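Local atomic coordinates of methionine-binding protein (Coxiella burnetii, PDB entry 3TQW), a protein that probably serves as the periplasmic substrate-binding lipoprotein of an ABC transporter, capturing methionine for uptake. Residues A115-L129 and I135-L149. Sequence-based numbering, arbitrary orientation.
Sequences ARALLLLEKAQLIQL and INATPMDIASNPKKL. With MET (methionine), chain C.
Q128 and S144 form the hydrogen-bonded pair of a two-stranded antiparallel ribbon: Q128 N donates to S144 O over 3.0 Å, and their side chains lie on one face, CB to CB. Q128 O takes two N-H groups, A143 N at 2.8 Å and S144 N at 3.2 Å. This is a classic beta bulge; beyond it L129 and I142 form a non-hydrogen-bonded pair. Between the ribbon and the helix, I127 and I142 cross at about a right angle, CD1 to CD1 3.8 Å. I127 chi1 of 58° sets CG1 between the backbone N and the carbonyl carbon, and CD1 at its end meets I142; I127 CA makes a CA-H...O contact with S144 O. L129 forks: CD1 meets A137 CB, while CD2 reaches I142 CG1 at 3.9 Å. From the helix, L118 lays CD1 against the T138-P139 peptide, 3.4 Å from T138 C, and A115 CB packs on A137 N. At the other end L149 CD1 touches L126 CB.

A Schellman motif ends helix 111-123 at Q125 and turns the chain toward the ribbon, where E122 OE2 receives L129 N in a nearly straight bond (179°), from above the carboxylate plane. The N145 amide grips L149 twice, OD1 accepting from L149 N and ND2 donating to L149 O in the amide plane. A water joins N145 OD1, L126 O and K147 N. L121 and A117, on the same helix, pack on strand 104-108 of the five-stranded sheet.

The CB of R116 points away from 135-149, and its extended chain brings NH1 to OXT of the bound methionine (2.8 Å), while NE forms a salt bridge with E191. The helix thus joins apolar packing against the 135-149 segment to charge-assisted recognition of the ligand carboxylate.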
ATOM      1  N   ALA A 115       4.645   5.842  -9.590  1.00 16.78           N
ATOM      2  CA  ALA A 115       3.976   5.542 -10.848  1.00 18.64           C
ATOM      3  C   ALA A 115       2.475   5.377 -10.602  1.00 14.83           C
ATOM      4  O   ALA A 115       1.645   5.848 -11.377  1.00 17.96           O
ATOM      5  CB  ALA A 115       4.562   4.284 -11.482  1.00 18.66           C
ATOM      6  N   ARG A 116       2.141   4.712  -9.508  1.00 14.88           N
ATOM      7  CA  ARG A 116       0.755   4.477  -9.135  1.00 15.04           C
ATOM      8  C   ARG A 116       0.003   5.785  -8.936  1.00 16.56           C
ATOM      9  O   ARG A 116      -1.120   5.937  -9.409  1.00 16.99           O
ATOM     10  CB  ARG A 116       0.695   3.646  -7.849  1.00 16.17           C
ATOM     11  CG  ARG A 116      -0.714   3.465  -7.270  1.00 17.35           C
ATOM     12  CD  ARG A 116      -0.641   2.691  -5.964  1.00 17.75           C
ATOM     13  NE  ARG A 116      -1.943   2.207  -5.512  1.00 15.53           N
ATOM     14  CZ  ARG A 116      -2.121   1.495  -4.405  1.00 16.95           C
ATOM     15  NH1 ARG A 116      -1.077   1.194  -3.650  1.00 14.08           N
ATOM     16  NH2 ARG A 116      -3.337   1.083  -4.050  1.00 14.23           N
ATOM     17  N   ALA A 117       0.627   6.718  -8.223  1.00 14.57           N
ATOM     18  CA  ALA A 117       0.009   8.003  -7.930  1.00 15.58           C
ATOM     19  C   ALA A 117      -0.164   8.833  -9.198  1.00 18.02           C
ATOM     20  O   ALA A 117      -1.149   9.559  -9.343  1.00 16.95           O
ATOM     21  CB  ALA A 117       0.836   8.765  -6.917  1.00 11.93           C
ATOM     22  N   LEU A 118       0.802   8.741 -10.109  1.00 16.02           N
ATOM     23  CA  LEU A 118       0.703   9.465 -11.373  1.00 18.40           C
ATOM     24  C   LEU A 118      -0.450   8.926 -12.217  1.00 20.33           C
ATOM     25  O   LEU A 118      -1.169   9.687 -12.874  1.00 23.33           O
ATOM     26  CB  LEU A 118       2.024   9.405 -12.146  1.00 19.16           C
ATOM     27  CG  LEU A 118       3.146  10.236 -11.522  1.00 21.74           C
ATOM     28  CD1 LEU A 118       4.461  10.015 -12.259  1.00 23.09           C
ATOM     29  CD2 LEU A 118       2.762  11.716 -11.507  1.00 19.50           C
ATOM     30  N   LEU A 119      -0.641   7.611 -12.177  1.00 19.27           N
ATOM     31  CA  LEU A 119      -1.761   6.984 -12.864  1.00 21.77           C
ATOM     32  C   LEU A 119      -3.088   7.461 -12.293  1.00 22.45           C
ATOM     33  O   LEU A 119      -4.057   7.648 -13.030  1.00 22.00           O
ATOM     34  CB  LEU A 119      -1.659   5.462 -12.786  1.00 22.89           C
ATOM     35  CG  LEU A 119      -0.668   4.816 -13.758  1.00 27.34           C
ATOM     36  CD1 LEU A 119      -0.399   3.364 -13.382  1.00 26.10           C
ATOM     37  CD2 LEU A 119      -1.174   4.924 -15.193  1.00 27.78           C
ATOM     38  N   LEU A 120      -3.127   7.660 -10.977  1.00 22.07           N
ATOM     39  CA  LEU A 120      -4.329   8.151 -10.310  1.00 20.83           C
ATOM     40  C   LEU A 120      -4.607   9.615 -10.664  1.00 21.72           C
ATOM     41  O   LEU A 120      -5.763  10.013 -10.818  1.00 24.88           O
ATOM     42  CB  LEU A 120      -4.211   7.969  -8.791  1.00 19.40           C
ATOM     43  CG  LEU A 120      -5.377   8.404  -7.899  1.00 21.22           C
ATOM     44  CD1 LEU A 120      -6.673   7.730  -8.307  1.00 19.87           C
ATOM     45  CD2 LEU A 120      -5.075   8.111  -6.430  1.00 20.23           C
ATOM     46  N   LEU A 121      -3.551  10.420 -10.786  1.00 19.29           N
ATOM     47  CA  LEU A 121      -3.715  11.814 -11.204  1.00 22.60           C
ATOM     48  C   LEU A 121      -4.247  11.879 -12.631  1.00 23.86           C
ATOM     49  O   LEU A 121      -4.968  12.809 -13.002  1.00 24.94           O
ATOM     50  CB  LEU A 121      -2.395  12.586 -11.102  1.00 19.98           C
ATOM     51  CG  LEU A 121      -1.802  12.764  -9.708  1.00 20.85           C
ATOM     52  CD1 LEU A 121      -0.410  13.369  -9.799  1.00 23.43           C
ATOM     53  CD2 LEU A 121      -2.712  13.630  -8.848  1.00 19.73           C
ATOM     54  N   GLU A 122      -3.883  10.885 -13.433  1.00 22.87           N
ATOM     55  CA  GLU A 122      -4.376  10.794 -14.799  1.00 26.62           C
ATOM     56  C   GLU A 122      -5.851  10.390 -14.805  1.00 26.52           C
ATOM     57  O   GLU A 122      -6.649  10.913 -15.582  1.00 23.98           O
ATOM     58  CB  GLU A 122      -3.539   9.801 -15.603  1.00 26.49           C
ATOM     59  CG  GLU A 122      -3.949   9.695 -17.053  1.00 32.04           C
ATOM     60  CD  GLU A 122      -3.042   8.779 -17.848  1.00 35.40           C
ATOM     61  OE1 GLU A 122      -2.839   7.618 -17.425  1.00 35.53           O
ATOM     62  OE2 GLU A 122      -2.530   9.224 -18.898  1.00 34.67           O
ATOM     63  N   LYS A 123      -6.208   9.454 -13.931  1.00 25.33           N
ATOM     64  CA  LYS A 123      -7.599   9.055 -13.765  1.00 25.57           C
ATOM     65  C   LYS A 123      -8.408  10.278 -13.351  1.00 26.56           C
ATOM     66  O   LYS A 123      -9.546  10.460 -13.785  1.00 28.43           O
ATOM     67  CB  LYS A 123      -7.702   7.957 -12.702  1.00 26.68           C
ATOM     68  CG  LYS A 123      -9.112   7.482 -12.386  1.00 30.09           C
ATOM     69  CD  LYS A 123      -9.077   6.474 -11.241  1.00 30.24           C
ATOM     70  CE  LYS A 123     -10.467   6.019 -10.840  1.00 30.62           C
ATOM     71  NZ  LYS A 123     -11.141   5.314 -11.956  1.00 33.38           N
ATOM     72  N   ALA A 124      -7.800  11.121 -12.518  1.00 24.01           N
ATOM     73  CA  ALA A 124      -8.426  12.360 -12.063  1.00 22.12           C
ATOM     74  C   ALA A 124      -8.520  13.415 -13.171  1.00 26.96           C
ATOM     75  O   ALA A 124      -9.031  14.511 -12.946  1.00 27.62           O
ATOM     76  CB  ALA A 124      -7.671  12.925 -10.863  1.00 21.06           C
ATOM     77  N   GLN A 125      -8.026  13.078 -14.359  1.00 27.60           N
ATOM     78  CA  GLN A 125      -8.044  13.997 -15.497  1.00 32.54           C
ATOM     79  C   GLN A 125      -7.231  15.265 -15.237  1.00 31.62           C
ATOM     80  O   GLN A 125      -7.530  16.327 -15.782  1.00 30.17           O
ATOM     81  CB  GLN A 125      -9.482  14.361 -15.882  1.00 36.87           C
ATOM     82  CG  GLN A 125     -10.349  13.161 -16.219  1.00 41.00           C
ATOM     83  CD  GLN A 125      -9.774  12.331 -17.349  1.00 46.30           C
ATOM     84  OE1 GLN A 125      -9.554  12.831 -18.452  1.00 51.59           O
ATOM     85  NE2 GLN A 125      -9.515  11.056 -17.075  1.00 46.01           N
ATOM     86  N   LEU A 126      -6.201  15.147 -14.407  1.00 27.52           N
ATOM     87  CA  LEU A 126      -5.337  16.281 -14.094  1.00 26.38           C
ATOM     88  C   LEU A 126      -4.118  16.320 -15.013  1.00 27.98           C
ATOM     89  O   LEU A 126      -3.597  17.390 -15.331  1.00 29.08           O
ATOM     90  CB  LEU A 126      -4.888  16.229 -12.632  1.00 28.28           C
ATOM     91  CG  LEU A 126      -5.989  16.345 -11.577  1.00 30.35           C
ATOM     92  CD1 LEU A 126      -5.423  16.153 -10.172  1.00 29.04           C
ATOM     93  CD2 LEU A 126      -6.707  17.688 -11.700  1.00 32.32           C
ATOM     94  N   ILE A 127      -3.666  15.144 -15.430  1.00 27.52           N
ATOM     95  CA  ILE A 127      -2.539  15.041 -16.340  1.00 26.80           C
ATOM     96  C   ILE A 127      -2.784  13.908 -17.312  1.00 29.64           C
ATOM     97  O   ILE A 127      -3.706  13.117 -17.140  1.00 31.82           O
ATOM     98  CB  ILE A 127      -1.218  14.739 -15.594  1.00 26.94           C
ATOM     99  CG1 ILE A 127      -1.346  13.432 -14.801  1.00 27.90           C
ATOM    100  CG2 ILE A 127      -0.825  15.892 -14.682  1.00 23.61           C
ATOM    101  CD1 ILE A 127      -0.044  12.974 -14.157  1.00 25.94           C
ATOM    102  N   GLN A 128      -1.945  13.837 -18.336  1.00 28.88           N
ATOM    103  CA  GLN A 128      -1.924  12.693 -19.226  1.00 33.04           C
ATOM    104  C   GLN A 128      -0.495  12.197 -19.302  1.00 32.72           C
ATOM    105  O   GLN A 128       0.441  12.990 -19.396  1.00 33.93           O
ATOM    106  CB  GLN A 128      -2.431  13.070 -20.622  1.00 39.01           C
ATOM    107  CG  GLN A 128      -3.917  13.386 -20.672  1.00 46.46           C
ATOM    108  CD  GLN A 128      -4.398  13.717 -22.076  1.00 52.23           C
ATOM    109  OE1 GLN A 128      -3.620  13.711 -23.030  1.00 53.32           O
ATOM    110  NE2 GLN A 128      -5.688  14.007 -22.204  1.00 52.37           N
ATOM    111  N   LEU A 129      -0.329  10.883 -19.237  1.00 31.25           N
ATOM    112  CA  LEU A 129       0.985  10.276 -19.340  1.00 29.72           C
ATOM    113  C   LEU A 129       1.241   9.867 -20.781  1.00 34.28           C
ATOM    114  O   LEU A 129       0.302   9.589 -21.526  1.00 31.49           O
ATOM    115  CB  LEU A 129       1.080   9.058 -18.423  1.00 27.90           C
ATOM    116  CG  LEU A 129       0.937   9.364 -16.929  1.00 28.72           C
ATOM    117  CD1 LEU A 129       0.781   8.083 -16.117  1.00 28.40           C
ATOM    118  CD2 LEU A 129       2.120  10.190 -16.442  1.00 30.23           C
ATOM    119  N   ILE A 135       3.000   1.676 -15.044  1.00 56.13           N
ATOM    120  CA  ILE A 135       3.505   0.887 -13.922  1.00 57.18           C
ATOM    121  C   ILE A 135       4.915   1.321 -13.510  1.00 51.90           C
ATOM    122  O   ILE A 135       5.337   1.085 -12.374  1.00 47.43           O
ATOM    123  CB  ILE A 135       3.485  -0.627 -14.237  1.00 64.69           C
ATOM    124  CG1 ILE A 135       2.061  -1.080 -14.568  1.00 70.94           C
ATOM    125  CG2 ILE A 135       4.042  -1.434 -13.068  1.00 63.63           C
ATOM    126  CD1 ILE A 135       1.952  -2.555 -14.901  1.00 73.74           C
ATOM    127  N   ASN A 136       5.635   1.954 -14.435  1.00 51.27           N
ATOM    128  CA  ASN A 136       6.948   2.525 -14.136  1.00 50.26           C
ATOM    129  C   ASN A 136       7.015   4.021 -14.443  1.00 46.45           C
ATOM    130  O   ASN A 136       8.099   4.572 -14.629  1.00 45.26           O
ATOM    131  CB  ASN A 136       8.053   1.807 -14.916  1.00 54.79           C
ATOM    132  CG  ASN A 136       7.741   0.347 -15.164  1.00 59.21           C
ATOM    133  OD1 ASN A 136       7.164  -0.005 -16.190  1.00 64.17           O
ATOM    134  ND2 ASN A 136       8.128  -0.513 -14.229  1.00 57.46           N
ATOM    135  N   ALA A 137       5.860   4.677 -14.497  1.00 42.34           N
ATOM    136  CA  ALA A 137       5.807   6.091 -14.872  1.00 35.62           C
ATOM    137  C   ALA A 137       6.535   7.017 -13.899  1.00 30.83           C
ATOM    138  O   ALA A 137       6.534   6.797 -12.685  1.00 29.75           O
ATOM    139  CB  ALA A 137       4.356   6.539 -15.050  1.00 32.89           C
ATOM    140  N   THR A 138       7.164   8.046 -14.458  1.00 29.48           N
ATOM    141  CA  THR A 138       7.799   9.120 -13.701  1.00 28.49           C
ATOM    142  C   THR A 138       7.202  10.432 -14.206  1.00 27.18           C
ATOM    143  O   THR A 138       6.493  10.436 -15.209  1.00 29.71           O
ATOM    144  CB  THR A 138       9.329   9.133 -13.929  1.00 36.07           C
ATOM    145  OG1 THR A 138       9.921  10.244 -13.241  1.00 43.73           O
ATOM    146  CG2 THR A 138       9.644   9.256 -15.401  1.00 29.82           C
ATOM    147  N   PRO A 139       7.459  11.548 -13.505  1.00 24.69           N
ATOM    148  CA  PRO A 139       6.947  12.830 -14.000  1.00 26.66           C
ATOM    149  C   PRO A 139       7.467  13.184 -15.397  1.00 31.41           C
ATOM    150  O   PRO A 139       6.850  13.982 -16.099  1.00 30.57           O
ATOM    151  CB  PRO A 139       7.463  13.831 -12.966  1.00 25.91           C
ATOM    152  CG  PRO A 139       7.548  13.021 -11.694  1.00 24.06           C
ATOM    153  CD  PRO A 139       7.990  11.655 -12.130  1.00 24.90           C
HETATM  154  N   MSE A 140       8.587  12.590 -15.792  1.00 35.37           N
HETATM  155  CA  MSE A 140       9.133  12.796 -17.127  1.00 38.63           C
HETATM  156  C   MSE A 140       8.198  12.206 -18.169  1.00 39.17           C
HETATM  157  O   MSE A 140       8.317  12.492 -19.361  1.00 37.71           O
HETATM  158  CB  MSE A 140      10.513  12.140 -17.251  1.00 37.99           C
HETATM  159  CG  MSE A 140      11.669  12.998 -16.768  1.00 35.54           C
HETATM  160 SE   MSE A 140      11.905  14.609 -17.829  1.00 67.02          SE
HETATM  161  CE  MSE A 140      11.201  15.904 -16.545  1.00 42.41           C
ATOM    162  N   ASP A 141       7.272  11.369 -17.716  1.00 35.35           N
ATOM    163  CA  ASP A 141       6.334  10.726 -18.622  1.00 37.47           C
ATOM    164  C   ASP A 141       5.023  11.489 -18.713  1.00 32.44           C
ATOM    165  O   ASP A 141       4.076  11.030 -19.348  1.00 30.46           O
ATOM    166  CB  ASP A 141       6.072   9.282 -18.199  1.00 43.59           C
ATOM    167  CG  ASP A 141       7.311   8.423 -18.287  1.00 49.00           C
ATOM    168  OD1 ASP A 141       7.767   8.148 -19.419  1.00 51.44           O
ATOM    169  OD2 ASP A 141       7.823   8.016 -17.225  1.00 49.80           O
ATOM    170  N   ILE A 142       4.969  12.651 -18.074  1.00 32.30           N
ATOM    171  CA  ILE A 142       3.789  13.495 -18.172  1.00 29.98           C
ATOM    172  C   ILE A 142       3.818  14.223 -19.509  1.00 33.65           C
ATOM    173  O   ILE A 142       4.704  15.040 -19.764  1.00 33.87           O
ATOM    174  CB  ILE A 142       3.700  14.506 -17.016  1.00 28.05           C
ATOM    175  CG1 ILE A 142       3.462  13.778 -15.691  1.00 25.86           C
ATOM    176  CG2 ILE A 142       2.572  15.494 -17.263  1.00 29.15           C
ATOM    177  CD1 ILE A 142       3.375  14.703 -14.496  1.00 26.32           C
ATOM    178  N   ALA A 143       2.853  13.908 -20.367  1.00 34.19           N
ATOM    179  CA  ALA A 143       2.807  14.487 -21.705  1.00 36.64           C
ATOM    180  C   ALA A 143       1.930  15.731 -21.739  1.00 36.89           C
ATOM    181  O   ALA A 143       2.147  16.626 -22.550  1.00 40.37           O
ATOM    182  CB  ALA A 143       2.319  13.459 -22.716  1.00 35.14           C
ATOM    183  N   SER A 144       0.944  15.784 -20.849  1.00 33.06           N
ATOM    184  CA  SER A 144       0.040  16.925 -20.777  1.00 33.40           C
ATOM    185  C   SER A 144      -0.210  17.341 -19.330  1.00 33.94           C
ATOM    186  O   SER A 144      -0.606  16.522 -18.496  1.00 31.91           O
ATOM    187  CB  SER A 144      -1.282  16.596 -21.473  1.00 34.00           C
ATOM    188  OG  SER A 144      -2.205  17.665 -21.361  1.00 37.91           O
ATOM    189  N   ASN A 145       0.028  18.617 -19.039  1.00 31.43           N
ATOM    190  CA  ASN A 145      -0.171  19.166 -17.702  1.00 30.59           C
ATOM    191  C   ASN A 145      -0.758  20.582 -17.783  1.00 31.61           C
ATOM    192  O   ASN A 145      -0.075  21.563 -17.495  1.00 30.40           O
ATOM    193  CB  ASN A 145       1.153  19.144 -16.922  1.00 28.71           C
ATOM    194  CG  ASN A 145       1.005  19.628 -15.484  1.00 28.58           C
ATOM    195  OD1 ASN A 145      -0.097  19.909 -15.012  1.00 28.52           O
ATOM    196  ND2 ASN A 145       2.126  19.726 -14.781  1.00 30.51           N
ATOM    197  N   PRO A 146      -2.037  20.679 -18.184  1.00 34.30           N
ATOM    198  CA  PRO A 146      -2.757  21.931 -18.446  1.00 38.44           C
ATOM    199  C   PRO A 146      -2.584  22.997 -17.365  1.00 35.98           C
ATOM    200  O   PRO A 146      -2.264  24.144 -17.688  1.00 35.14           O
ATOM    201  CB  PRO A 146      -4.218  21.480 -18.508  1.00 40.52           C
ATOM    202  CG  PRO A 146      -4.148  20.090 -19.006  1.00 40.77           C
ATOM    203  CD  PRO A 146      -2.890  19.501 -18.420  1.00 37.96           C
ATOM    204  N   LYS A 147      -2.804  22.634 -16.105  1.00 31.97           N
ATOM    205  CA  LYS A 147      -2.687  23.604 -15.021  1.00 30.03           C
ATOM    206  C   LYS A 147      -1.261  23.736 -14.512  1.00 26.91           C
ATOM    207  O   LYS A 147      -1.023  24.387 -13.497  1.00 27.82           O
ATOM    208  CB  LYS A 147      -3.629  23.266 -13.866  1.00 30.06           C
ATOM    209  CG  LYS A 147      -5.098  23.441 -14.197  1.00 34.71           C
ATOM    210  CD  LYS A 147      -5.954  23.369 -12.940  1.00 36.14           C
ATOM    211  CE  LYS A 147      -7.431  23.523 -13.268  1.00 37.91           C
ATOM    212  NZ  LYS A 147      -8.282  23.480 -12.043  1.00 38.19           N
ATOM    213  N   LYS A 148      -0.318  23.124 -15.221  1.00 23.80           N
ATOM    214  CA  LYS A 148       1.092  23.225 -14.856  1.00 25.86           C
ATOM    215  C   LYS A 148       1.291  22.874 -13.386  1.00 25.65           C
ATOM    216  O   LYS A 148       1.979  23.574 -12.642  1.00 25.40           O
ATOM    217  CB  LYS A 148       1.621  24.624 -15.175  1.00 30.65           C
ATOM    218  CG  LYS A 148       1.395  25.016 -16.640  1.00 35.37           C
ATOM    219  CD  LYS A 148       1.771  26.459 -16.927  1.00 38.91           C
ATOM    220  CE  LYS A 148       1.544  26.786 -18.399  1.00 43.20           C
ATOM    221  NZ  LYS A 148       1.906  28.192 -18.727  1.00 47.17           N
ATOM    222  N   LEU A 149       0.666  21.780 -12.975  1.00 23.94           N
ATOM    223  CA  LEU A 149       0.739  21.336 -11.593  1.00 25.49           C
ATOM    224  C   LEU A 149       2.170  20.942 -11.247  1.00 24.38           C
ATOM    225  O   LEU A 149       2.890  20.398 -12.078  1.00 24.58           O
ATOM    226  CB  LEU A 149      -0.223  20.168 -11.372  1.00 27.58           C
ATOM    227  CG  LEU A 149      -1.700  20.502 -11.615  1.00 28.07           C
ATOM    228  CD1 LEU A 149      -2.561  19.248 -11.620  1.00 31.34           C
ATOM    229  CD2 LEU A 149      -2.205  21.485 -10.572  1.00 28.32           C
TER
HETATM  230  N   MET C 238      -0.361  -1.125   1.883  1.00 12.50           N
HETATM  231  CA  MET C 238       0.222  -0.275   0.837  1.00 13.36           C
HETATM  232  C   MET C 238      -0.814  -0.040  -0.259  1.00 15.66           C
HETATM  233  O   MET C 238      -1.572  -0.949  -0.590  1.00 14.93           O
HETATM  234  CB  MET C 238       1.475  -0.947   0.256  1.00 16.00           C
HETATM  235  CG  MET C 238       2.222  -0.148  -0.816  1.00 10.90           C
HETATM  236  SD  MET C 238       3.680  -1.032  -1.431  1.00  6.26           S
HETATM  237  CE  MET C 238       4.684  -1.026   0.053  1.00 13.85           C
HETATM  238  OXT MET C 238      -0.927   1.047  -0.832  1.00 15.45           O
HETATM  239  O   HOH W   1      -2.775  20.034 -15.210  1.00 32.17           O